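Maltose/maltodextrin-binding protein (Thermus thermophilus, PDB 2GH9) binds maltotriose, and probably related maltodextrins, between its two lobes, as a periplasmic binding protein that probably delivers the sugar to a membrane transporter. Local coordinates at residues Thr4-Phe9 with Gln54-Val59; Lys45-Ala50 with Ala73-Pro78. All coordinates share one frame; numbering follows the deposited sequence.

Overall arrangement
Both contacts lie in the lobe built round the larger mixed sheet, and their centres are about 11 Å apart. Along the chain the segments alternate: Thr4-Phe9, Lys45-Ala50, Gln54-Val59, Ala73-Pro78. Contact 1 pairs the parallel strands 3-7 and 58-63 inside the sheet; contact 2 sets the end of helix 39-49, the helix leading into strand 58-63, against the loop after helix 67-72. Phe46 joins them, since its CE1 lies 3.4 Å from Val59 CG2 while other atoms of its ring meet Val75. One hydrophobic layer therefore runs from the sheet through the helix to the loop, and the loop following strand 3-7 carries His8 to the sugar.

Contact 1. Residues Thr4-Phe9 with Gln54-Val59; sequences TVWTHF and QAADLV. With GLC (alpha-D-glucopyranose), chain B.
Two neighbouring parallel strands of the periplasmic-binding-protein sheet meet here, Val5 bridging to Leu58 and Trp6 to Val59, and the first strand runs on into the sugar site. Trp6 N donates to Leu58 O (3.1 Å), and Leu58 N donates to Thr4 O. Just before strand 58-63, Asp57 adds a side-chain bond: its OD2 takes the N-H of Thr4 through the anti lone pair at 2.9 Å, while OD1 is engaged by Ser277. An aspartate suits this turn because its two oxygens serve two separate partners.

The indole of Trp6 lies over the incoming loop. Its CG is anti to the carbonyl carbon (chi1 -76°), and the ring lies over Ala56, whose CB stands 3.5 Å from the centroid of the five-membered ring, only 9° off the normal, a CH-pi contact over the face. Farther out, Trp6 CH2 reaches Ala55 CA at 3.6 Å. The small side chains of Ala55 and Ala56 let the broad ring lie close to the loop. An alanine in place of Trp6 would probably leave the methyls of Ala55 and Ala56 without their aromatic cover and open a gap between this loop and helix 39-49. On the other side of the sheet Val5 CG2 packs against Leu58 CD2, 3.8 Å away, and both residues touch Phe286 of helix 280-290.

At the strand's last residue, Thr7 OG1 accepts from Phe9 N, an ST turn that shapes the chain just where His8 faces the ligand. His8 ND1 and glucose O2 share a hydrogen bond of 2.8 Å, the hydroxyl lying in the plane of the imidazole at its edge; Arg305 also binds this sugar. Directional bonds thus fix the strand register and a flat aromatic seals the loop, while the loop following strand 3-7 carries the polar ring of His8 to the glycan.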
ATOM      1  N   THR A   4      12.433  -7.145 -19.920  1.00 31.17           N
ATOM      2  CA  THR A   4      12.867  -6.797 -18.570  1.00 30.18           C
ATOM      3  C   THR A   4      11.676  -6.387 -17.709  1.00 28.65           C
ATOM      4  O   THR A   4      10.717  -5.774 -18.188  1.00 27.66           O
ATOM      5  CB  THR A   4      13.958  -5.715 -18.563  1.00 30.35           C
ATOM      6  OG1 THR A   4      13.407  -4.467 -18.987  1.00 32.56           O
ATOM      7  CG2 THR A   4      15.114  -6.110 -19.507  1.00 31.11           C
ATOM      8  N   VAL A   5      11.752  -6.788 -16.439  1.00 27.19           N
ATOM      9  CA  VAL A   5      10.733  -6.507 -15.427  1.00 25.99           C
ATOM     10  C   VAL A   5      11.378  -5.703 -14.310  1.00 24.90           C
ATOM     11  O   VAL A   5      12.354  -6.140 -13.747  1.00 23.94           O
ATOM     12  CB  VAL A   5      10.166  -7.811 -14.815  1.00 26.03           C
ATOM     13  CG1 VAL A   5       9.063  -7.523 -13.749  1.00 25.75           C
ATOM     14  CG2 VAL A   5       9.630  -8.697 -15.903  1.00 23.92           C
ATOM     15  N   TRP A   6      10.836  -4.523 -14.022  1.00 24.22           N
ATOM     16  CA  TRP A   6      11.164  -3.810 -12.781  1.00 23.78           C
ATOM     17  C   TRP A   6      10.241  -4.266 -11.674  1.00 22.93           C
ATOM     18  O   TRP A   6       9.022  -4.353 -11.888  1.00 23.43           O
ATOM     19  CB  TRP A   6      11.020  -2.308 -12.968  1.00 24.41           C
ATOM     20  CG  TRP A   6      12.133  -1.705 -13.735  1.00 24.88           C
ATOM     21  CD1 TRP A   6      13.296  -2.310 -14.117  1.00 25.54           C
ATOM     22  CD2 TRP A   6      12.207  -0.358 -14.193  1.00 26.13           C
ATOM     23  NE1 TRP A   6      14.076  -1.430 -14.817  1.00 26.55           N
ATOM     24  CE2 TRP A   6      13.440  -0.215 -14.863  1.00 25.62           C
ATOM     25  CE3 TRP A   6      11.338   0.742 -14.120  1.00 24.66           C
ATOM     26  CZ2 TRP A   6      13.839   0.990 -15.445  1.00 26.10           C
ATOM     27  CZ3 TRP A   6      11.732   1.934 -14.697  1.00 25.37           C
ATOM     28  CH2 TRP A   6      12.980   2.050 -15.357  1.00 24.43           C
ATOM     29  N   THR A   7      10.813  -4.569 -10.507  1.00 21.77           N
ATOM     30  CA  THR A   7      10.008  -4.954  -9.339  1.00 20.71           C
ATOM     31  C   THR A   7      10.544  -4.372  -8.032  1.00 19.61           C
ATOM     32  O   THR A   7      11.749  -4.214  -7.870  1.00 20.34           O
ATOM     33  CB  THR A   7       9.930  -6.506  -9.195  1.00 20.66           C
ATOM     34  OG1 THR A   7       9.000  -6.839  -8.172  1.00 19.73           O
ATOM     35  CG2 THR A   7      11.288  -7.109  -8.874  1.00 19.26           C
ATOM     36  N   HIS A   8       9.633  -4.095  -7.105  1.00 19.08           N
ATOM     37  CA  HIS A   8       9.971  -3.668  -5.736  1.00 19.45           C
ATOM     38  C   HIS A   8       9.875  -4.822  -4.737  1.00 19.63           C
ATOM     39  O   HIS A   8      10.018  -4.639  -3.513  1.00 18.85           O
ATOM     40  CB  HIS A   8       9.091  -2.504  -5.269  1.00 18.68           C
ATOM     41  CG  HIS A   8       7.612  -2.735  -5.402  1.00 19.21           C
ATOM     42  ND1 HIS A   8       6.842  -3.264  -4.386  1.00 18.48           N
ATOM     43  CD2 HIS A   8       6.748  -2.433  -6.406  1.00 20.07           C
ATOM     44  CE1 HIS A   8       5.578  -3.319  -4.775  1.00 20.22           C
ATOM     45  NE2 HIS A   8       5.490  -2.795  -5.987  1.00 20.32           N
ATOM     46  N   PHE A   9       9.649  -6.021  -5.261  1.00 19.51           N
ATOM     47  CA  PHE A   9       9.519  -7.185  -4.426  1.00 19.81           C
ATOM     48  C   PHE A   9      10.886  -7.604  -3.865  1.00 20.67           C
ATOM     49  O   PHE A   9      11.934  -7.437  -4.506  1.00 21.25           O
ATOM     50  CB  PHE A   9       8.936  -8.377  -5.212  1.00 18.96           C
ATOM     51  CG  PHE A   9       7.542  -8.174  -5.728  1.00 16.97           C
ATOM     52  CD1 PHE A   9       6.751  -7.105  -5.323  1.00 18.47           C
ATOM     53  CD2 PHE A   9       7.012  -9.078  -6.635  1.00 16.59           C
ATOM     54  CE1 PHE A   9       5.482  -6.942  -5.810  1.00 18.45           C
ATOM     55  CE2 PHE A   9       5.744  -8.926  -7.124  1.00 17.11           C
ATOM     56  CZ  PHE A   9       4.967  -7.865  -6.701  1.00 19.91           C
ATOM     57  N   GLN A  54      14.207   3.887 -22.161  1.00 33.60           N
ATOM     58  CA  GLN A  54      15.093   3.581 -21.022  1.00 33.14           C
ATOM     59  C   GLN A  54      14.415   2.816 -19.864  1.00 32.51           C
ATOM     60  O   GLN A  54      15.093   2.507 -18.856  1.00 33.00           O
ATOM     61  CB  GLN A  54      15.676   4.866 -20.435  1.00 33.04           C
ATOM     62  CG  GLN A  54      16.605   5.688 -21.326  1.00 34.43           C
ATOM     63  CD  GLN A  54      16.775   7.097 -20.785  1.00 34.10           C
ATOM     64  OE1 GLN A  54      15.928   7.579 -20.045  1.00 39.38           O
ATOM     65  NE2 GLN A  54      17.864   7.758 -21.139  1.00 35.84           N
ATOM     66  N   ALA A  55      13.112   2.527 -19.975  1.00 31.16           N
ATOM     67  CA  ALA A  55      12.393   1.780 -18.917  1.00 30.68           C
ATOM     68  C   ALA A  55      12.152   0.302 -19.282  1.00 30.26           C
ATOM     69  O   ALA A  55      12.234  -0.092 -20.454  1.00 29.31           O
ATOM     70  CB  ALA A  55      11.073   2.465 -18.562  1.00 30.81           C
ATOM     71  N   ALA A  56      11.855  -0.504 -18.260  1.00 28.95           N
ATOM     72  CA  ALA A  56      11.544  -1.922 -18.433  1.00 28.37           C
ATOM     73  C   ALA A  56      10.279  -2.157 -19.242  1.00 27.71           C
ATOM     74  O   ALA A  56       9.429  -1.272 -19.373  1.00 28.33           O
ATOM     75  CB  ALA A  56      11.394  -2.616 -17.058  1.00 27.88           C
ATOM     76  N   ASP A  57      10.154  -3.377 -19.758  1.00 26.90           N
ATOM     77  CA  ASP A  57       9.008  -3.773 -20.567  1.00 26.22           C
ATOM     78  C   ASP A  57       7.747  -3.902 -19.737  1.00 25.15           C
ATOM     79  O   ASP A  57       6.659  -3.743 -20.259  1.00 25.52           O
ATOM     80  CB  ASP A  57       9.313  -5.096 -21.284  1.00 26.59           C
ATOM     81  CG  ASP A  57      10.420  -4.939 -22.310  1.00 27.26           C
ATOM     82  OD1 ASP A  57      10.169  -4.265 -23.318  1.00 28.68           O
ATOM     83  OD2 ASP A  57      11.539  -5.427 -22.092  1.00 28.38           O
ATOM     84  N   LEU A  58       7.897  -4.223 -18.454  1.00 24.18           N
ATOM     85  CA  LEU A  58       6.763  -4.248 -17.541  1.00 23.72           C
ATOM     86  C   LEU A  58       7.178  -3.941 -16.100  1.00 22.77           C
ATOM     87  O   LEU A  58       8.363  -3.960 -15.754  1.00 22.61           O
ATOM     88  CB  LEU A  58       5.961  -5.569 -17.631  1.00 24.58           C
ATOM     89  CG  LEU A  58       6.540  -6.976 -17.498  1.00 25.09           C
ATOM     90  CD1 LEU A  58       5.423  -8.002 -17.333  1.00 25.00           C
ATOM     91  CD2 LEU A  58       7.390  -7.312 -18.701  1.00 27.94           C
ATOM     92  N   VAL A  59       6.189  -3.571 -15.285  1.00 21.91           N
ATOM     93  CA  VAL A  59       6.420  -3.363 -13.849  1.00 21.07           C
ATOM     94  C   VAL A  59       5.493  -4.318 -13.147  1.00 20.05           C
ATOM     95  O   VAL A  59       4.286  -4.295 -13.388  1.00 20.50           O
ATOM     96  CB  VAL A  59       6.140  -1.925 -13.363  1.00 20.99           C
ATOM     97  CG1 VAL A  59       6.607  -1.759 -11.889  1.00 19.75           C
ATOM     98  CG2 VAL A  59       6.839  -0.902 -14.226  1.00 19.90           C
TER
HETATM   99  C1  GLC B   1       8.117  -2.627  -0.443  1.00 20.95           C
HETATM  100  C2  GLC B   1       6.781  -3.321  -0.702  1.00 18.57           C
HETATM  101  C3  GLC B   1       5.715  -2.284  -0.994  1.00 16.80           C
HETATM  102  C4  GLC B   1       5.627  -1.296   0.181  1.00 16.49           C
HETATM  103  C5  GLC B   1       6.981  -0.616   0.437  1.00 18.76           C
HETATM  104  C6  GLC B   1       6.948   0.238   1.719  1.00 19.24           C
HETATM  105  O1  GLC B   1       8.570  -2.059  -1.670  1.00 25.38           O
HETATM  106  O2  GLC B   1       6.899  -4.279  -1.777  1.00 17.50           O
HETATM  107  O3  GLC B   1       4.436  -2.888  -1.247  1.00 17.32           O
HETATM  108  O4  GLC B   1       4.748  -0.243  -0.175  1.00 17.46           O
HETATM  109  O5  GLC B   1       7.993  -1.613   0.561  1.00 19.78           O
HETATM  110  O6  GLC B   1       8.231   0.831   1.998  1.00 20.67           O

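Contact 2. Residues Lys45-Ala50 with Ala73-Pro78; sequences KFILGA and AGVLEP
Val75 meets Ala50, Phe46 and Ile47 with its two methyl branches, which divide the helix end between them. Val75 CG1 presses on Ala50 CB at 3.4 Å, tighter than usual for two carbons, and also lies 3.8 Å from Ile47 O. CG1 stands anti to the carbonyl carbon (chi1 -63°), which leaves Val75 CG2 between the backbone N and the carbonyl carbon, against the Phe46 ring, 3.8 Å from Phe46 CD2. A branched side chain can fill both places at once, and a residue no larger than alanine at position 50 lets the backbones come close, with the CA atoms of Ala50 and Val75 6.0 Å apart.

Phe46 has CG anti to the backbone N (chi1 -156°), and the ring slides past Val75 in the opposite direction. Val75 O approaches the ring edge near its plane, 3.5 Å from Phe46 CE2, where the slightly positive C-H rim is likely to suit a carbonyl oxygen. Ile47 CG2 touches Ala73 CB at 3.7 Å.

Further out, the loop owes its course to Gly74, whose positive phi (73°) ends helix 67-72 in a Schellman motif, a conformation that favours glycine, and redirects the chain just before Val75, whose side chain points at helix 39-49. Backbone hydrogen bonds tie Val75 to Ala275 and Glu77 to Val273, while Glu77 forms a salt bridge with Lys280. Met70 of helix 67-72 touches Phe46, Ile47 and Leu76 together.

Across the interface itself the cohesion is apolar and depends on the fit of small and branched groups, whereas the loop's polar bonds, to Val273, Ala275 and Lys280, lie outside the interface and probably help to fix its course.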
ATOM      1  N   LYS A  45      11.317   6.743 -12.413  1.00 25.76           N
ATOM      2  CA  LYS A  45      12.160   6.053 -13.376  1.00 26.08           C
ATOM      3  C   LYS A  45      11.379   5.665 -14.618  1.00 25.81           C
ATOM      4  O   LYS A  45      11.879   5.805 -15.746  1.00 25.69           O
ATOM      5  CB  LYS A  45      12.792   4.812 -12.747  1.00 25.85           C
ATOM      6  CG  LYS A  45      14.104   5.081 -12.034  1.00 26.18           C
ATOM      7  CD  LYS A  45      14.523   3.889 -11.161  1.00 27.31           C
ATOM      8  CE  LYS A  45      15.103   2.764 -11.985  1.00 28.81           C
ATOM      9  NZ  LYS A  45      16.384   3.169 -12.646  1.00 29.08           N
ATOM     10  N   PHE A  46      10.157   5.172 -14.412  1.00 26.16           N
ATOM     11  CA  PHE A  46       9.304   4.703 -15.509  1.00 26.58           C
ATOM     12  C   PHE A  46       8.710   5.820 -16.331  1.00 26.78           C
ATOM     13  O   PHE A  46       8.691   5.757 -17.558  1.00 26.42           O
ATOM     14  CB  PHE A  46       8.153   3.863 -14.967  1.00 26.81           C
ATOM     15  CG  PHE A  46       7.576   2.902 -15.972  1.00 26.93           C
ATOM     16  CD1 PHE A  46       8.214   1.679 -16.225  1.00 25.42           C
ATOM     17  CD2 PHE A  46       6.391   3.183 -16.628  1.00 27.65           C
ATOM     18  CE1 PHE A  46       7.671   0.767 -17.119  1.00 27.02           C
ATOM     19  CE2 PHE A  46       5.851   2.265 -17.538  1.00 26.61           C
ATOM     20  CZ  PHE A  46       6.498   1.062 -17.781  1.00 26.19           C
ATOM     21  N   ILE A  47       8.168   6.818 -15.651  1.00 27.64           N
ATOM     22  CA  ILE A  47       7.528   7.949 -16.343  1.00 28.04           C
ATOM     23  C   ILE A  47       8.566   8.713 -17.197  1.00 28.62           C
ATOM     24  O   ILE A  47       8.337   8.983 -18.383  1.00 28.80           O
ATOM     25  CB  ILE A  47       6.829   8.906 -15.357  1.00 27.84           C
ATOM     26  CG1 ILE A  47       5.519   8.293 -14.842  1.00 27.28           C
ATOM     27  CG2 ILE A  47       6.546  10.250 -16.045  1.00 27.62           C
ATOM     28  CD1 ILE A  47       4.792   9.166 -13.820  1.00 27.89           C
ATOM     29  N   LEU A  48       9.705   9.041 -16.594  1.00 29.03           N
ATOM     30  CA  LEU A  48      10.768   9.751 -17.301  1.00 29.53           C
ATOM     31  C   LEU A  48      11.482   8.867 -18.330  1.00 29.81           C
ATOM     32  O   LEU A  48      11.739   9.301 -19.452  1.00 29.73           O
ATOM     33  CB  LEU A  48      11.791  10.336 -16.319  1.00 29.61           C
ATOM     34  CG  LEU A  48      11.358  11.476 -15.399  1.00 30.96           C
ATOM     35  CD1 LEU A  48      12.581  12.015 -14.635  1.00 31.23           C
ATOM     36  CD2 LEU A  48      10.662  12.598 -16.165  1.00 31.09           C
ATOM     37  N   GLY A  49      11.799   7.630 -17.955  1.00 30.16           N
ATOM     38  CA  GLY A  49      12.510   6.722 -18.857  1.00 30.19           C
ATOM     39  C   GLY A  49      11.705   6.123 -20.008  1.00 30.48           C
ATOM     40  O   GLY A  49      12.253   5.848 -21.066  1.00 30.37           O
ATOM     41  N   ALA A  50      10.408   5.908 -19.816  1.00 31.09           N
ATOM     42  CA  ALA A  50       9.635   5.134 -20.777  1.00 31.25           C
ATOM     43  C   ALA A  50       9.712   5.732 -22.189  1.00 32.09           C
ATOM     44  O   ALA A  50      10.059   5.027 -23.144  1.00 31.99           O
ATOM     45  CB  ALA A  50       8.177   4.980 -20.318  1.00 30.83           C
ATOM     46  N   ALA A  73       1.136  10.498 -18.638  1.00 30.59           N
ATOM     47  CA  ALA A  73       2.473  10.556 -19.222  1.00 30.45           C
ATOM     48  C   ALA A  73       2.569   9.670 -20.460  1.00 30.29           C
ATOM     49  O   ALA A  73       3.621   9.587 -21.095  1.00 30.99           O
ATOM     50  CB  ALA A  73       3.535  10.146 -18.197  1.00 30.47           C
ATOM     51  N   GLY A  74       1.483   8.993 -20.784  1.00 30.15           N
ATOM     52  CA  GLY A  74       1.405   8.163 -21.981  1.00 30.47           C
ATOM     53  C   GLY A  74       2.194   6.876 -21.870  1.00 30.55           C
ATOM     54  O   GLY A  74       2.375   6.184 -22.870  1.00 31.37           O
ATOM     55  N   VAL A  75       2.635   6.514 -20.656  1.00 30.17           N
ATOM     56  CA  VAL A  75       3.643   5.451 -20.527  1.00 28.97           C
ATOM     57  C   VAL A  75       3.079   4.066 -20.313  1.00 28.61           C
ATOM     58  O   VAL A  75       3.843   3.094 -20.315  1.00 28.34           O
ATOM     59  CB  VAL A  75       4.702   5.767 -19.425  1.00 29.39           C
ATOM     60  CG1 VAL A  75       5.471   7.027 -19.809  1.00 27.82           C
ATOM     61  CG2 VAL A  75       4.057   5.862 -18.006  1.00 27.24           C
ATOM     62  N   LEU A  76       1.759   3.973 -20.138  1.00 28.54           N
ATOM     63  CA  LEU A  76       1.076   2.696 -19.867  1.00 28.51           C
ATOM     64  C   LEU A  76       0.411   2.163 -21.129  1.00 28.59           C
ATOM     65  O   LEU A  76      -0.287   2.893 -21.825  1.00 29.02           O
ATOM     66  CB  LEU A  76      -0.012   2.852 -18.788  1.00 27.76           C
ATOM     67  CG  LEU A  76       0.394   3.281 -17.365  1.00 26.68           C
ATOM     68  CD1 LEU A  76      -0.800   3.195 -16.410  1.00 24.94           C
ATOM     69  CD2 LEU A  76       1.579   2.502 -16.849  1.00 23.83           C
ATOM     70  N   GLU A  77       0.633   0.884 -21.412  1.00 29.32           N
ATOM     71  CA  GLU A  77      -0.082   0.191 -22.482  1.00 29.34           C
ATOM     72  C   GLU A  77      -1.496  -0.178 -22.002  1.00 29.54           C
ATOM     73  O   GLU A  77      -1.667  -0.882 -20.987  1.00 29.12           O
ATOM     74  CB  GLU A  77       0.721  -1.036 -22.963  1.00 29.73           C
ATOM     75  CG  GLU A  77       0.046  -1.933 -24.031  1.00 30.81           C
ATOM     76  CD  GLU A  77      -0.114  -1.283 -25.419  1.00 32.18           C
ATOM     77  OE1 GLU A  77       0.386  -0.168 -25.645  1.00 33.14           O
ATOM     78  OE2 GLU A  77      -0.735  -1.916 -26.296  1.00 33.17           O
ATOM     79  N   PRO A  78      -2.536   0.312 -22.716  1.00 29.18           N
ATOM     80  CA  PRO A  78      -3.889  -0.214 -22.488  1.00 28.99           C
ATOM     81  C   PRO A  78      -3.928  -1.731 -22.706  1.00 29.01           C
ATOM     82  O   PRO A  78      -3.424  -2.214 -23.719  1.00 27.75           O
ATOM     83  CB  PRO A  78      -4.726   0.504 -23.551  1.00 29.22           C
ATOM     84  CG  PRO A  78      -3.972   1.748 -23.829  1.00 29.62           C
ATOM     85  CD  PRO A  78      -2.529   1.349 -23.760  1.00 29.55           C
TER